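Local coordinates for tail spike protein (Acinetobacter phage vB_AbaP_AS12, PDB 6EU4) that probably recognises and degrades the capsular polysaccharide of Acinetobacter baumannii as the phage's trimeric tailspike, at the interface of chains A and B. Numbering follows the deposited sequence. Chains: chain A/B, Tail spike protein.

The interface of chains A and B. Residues chain A 20, 39, 41, 55; chain B 17-18, 35, 37, 62.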
# COMPACT_ATOMS: atom_id res chain seq x y z
N ILE A 20 51.28 -31.03 -6.78
CA ILE A 20 51.19 -29.60 -6.50
C ILE A 20 51.76 -28.83 -7.69
O ILE A 20 52.81 -29.18 -8.23
CB ILE A 20 51.94 -29.24 -5.21
CG1 ILE A 20 51.30 -29.89 -3.99
CG2 ILE A 20 52.00 -27.73 -5.02
CD1 ILE A 20 52.22 -29.87 -2.77
N TYR A 39 46.83 -29.92 -7.90
CA TYR A 39 46.32 -28.83 -7.08
C TYR A 39 47.13 -27.59 -7.38
O TYR A 39 48.34 -27.57 -7.14
CB TYR A 39 46.39 -29.18 -5.59
CG TYR A 39 45.83 -28.08 -4.72
CD1 TYR A 39 44.46 -27.96 -4.53
CD2 TYR A 39 46.66 -27.16 -4.10
CE1 TYR A 39 43.93 -26.95 -3.73
CE2 TYR A 39 46.15 -26.16 -3.30
CZ TYR A 39 44.79 -26.05 -3.12
OH TYR A 39 44.28 -25.05 -2.33
N LYS A 41 48.10 -23.84 -6.50
CA LYS A 41 48.07 -23.01 -5.29
C LYS A 41 47.30 -21.72 -5.54
O LYS A 41 46.45 -21.32 -4.73
CB LYS A 41 49.49 -22.69 -4.84
CG LYS A 41 50.34 -23.89 -4.48
CD LYS A 41 51.71 -23.42 -4.01
CE LYS A 41 52.69 -24.54 -3.87
NZ LYS A 41 54.05 -24.02 -3.50
N TYR A 55 46.98 -16.59 -1.61
CA TYR A 55 46.81 -17.51 -2.73
C TYR A 55 45.34 -17.50 -3.13
O TYR A 55 44.47 -17.87 -2.32
CB TYR A 55 47.26 -18.92 -2.36
CG TYR A 55 48.76 -19.09 -2.18
CD1 TYR A 55 49.59 -19.26 -3.28
CD2 TYR A 55 49.34 -19.11 -0.92
CE1 TYR A 55 50.94 -19.44 -3.13
CE2 TYR A 55 50.70 -19.29 -0.77
CZ TYR A 55 51.49 -19.45 -1.87
OH TYR A 55 52.85 -19.63 -1.73
N ASP B 17 53.79 -33.55 -3.58
CA ASP B 17 52.43 -34.04 -3.43
C ASP B 17 51.79 -33.43 -2.19
O ASP B 17 52.48 -32.92 -1.30
CB ASP B 17 52.40 -35.57 -3.32
CG ASP B 17 52.94 -36.26 -4.57
OD1 ASP B 17 52.88 -35.67 -5.68
OD2 ASP B 17 53.41 -37.41 -4.45
N VAL B 18 50.46 -33.47 -2.14
CA VAL B 18 49.72 -32.90 -1.02
C VAL B 18 49.80 -33.85 0.17
O VAL B 18 49.49 -35.04 0.05
CB VAL B 18 48.25 -32.65 -1.42
CG1 VAL B 18 47.45 -32.14 -0.23
CG2 VAL B 18 48.17 -31.65 -2.57
N GLY B 35 56.14 -23.02 0.79
CA GLY B 35 55.26 -23.33 -0.32
C GLY B 35 54.65 -24.72 -0.30
O GLY B 35 53.91 -25.07 -1.22
N VAL B 37 52.12 -27.78 0.52
CA VAL B 37 50.66 -27.85 0.61
C VAL B 37 50.28 -29.05 1.47
O VAL B 37 50.80 -30.16 1.28
CB VAL B 37 50.00 -27.96 -0.77
CG1 VAL B 37 48.46 -27.99 -0.64
CG2 VAL B 37 50.43 -26.82 -1.66
N ILE B 62 48.67 -23.82 2.88
CA ILE B 62 49.97 -23.61 2.26
C ILE B 62 50.91 -22.96 3.27
O ILE B 62 50.56 -21.95 3.90
CB ILE B 62 49.87 -22.76 0.98
CG1 ILE B 62 48.91 -23.42 -0.01
CG2 ILE B 62 51.26 -22.60 0.36
CD1 ILE B 62 48.66 -22.62 -1.27
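One face of the A:Tyr55 ring is covered by B:Ile62, whose delta-methyl CD1 stands 3.5 Å above the ring plane, shifted toward the rim beside CG and CD2 in a CH-pi contact. The second branch of the same isoleucine, the gamma-methyl CG2, reaches the far end of the ring, 3.5 Å from A:Tyr55 CE2. A beta-branched residue suits this place because its two arms can span the length of an aromatic ring. The ring of A:Tyr39 is met along its CD2-CE2 side by B:Val37 CG1, 4.0 Å from A:Tyr39 CE2; this methyl sits above the plane but beyond the rim, approaching obliquely without covering the face.

A:Lys41 runs between A:Tyr55 and A:Ile20 toward chain B. Its chain is extended beyond CG, a full stretch that takes the side-chain amino group NZ to the B:Gly35 carbonyl while the methylenes serve as a greasy rod. A:Lys41 CB packs 3.7 Å from B:Ile62 CD1, so this methyl is shared by the tyrosine face and the lysine stem. Further out, A:Lys41 CE passes B:Val37 CG2.

At the other end of the patch, the side chains of A:Ile20 and B:Val37 lie alongside one another, pointing opposite ways. A:Ile20 has CG1 beside its backbone N (chi1 -65°), and from there CD1 extends to within 3.5 Å of B:Val37 CB and also touches the backbone carbonyl oxygen of B:Asp17. The B:Val18 side chain stands roughly perpendicular to that of A:Ile20, its CG2 against CG1; short, branched chains let these strand and loop residues fit closely.

The patch lies near the N-terminal end of the modelled chains and helps hold two subunits of the trimer together. B:Gly35 has a positive phi, a left-handed turn that a residue without a side chain adopts easily and that presents its carbonyl to the lysine. The apolar contacts are joined by a short hydrogen bond, 2.5 Å from A:Lys41 NZ to B:Gly35 O. Its C=O...N angle is 122°, and NZ is tilted 20° from the carbonyl plane.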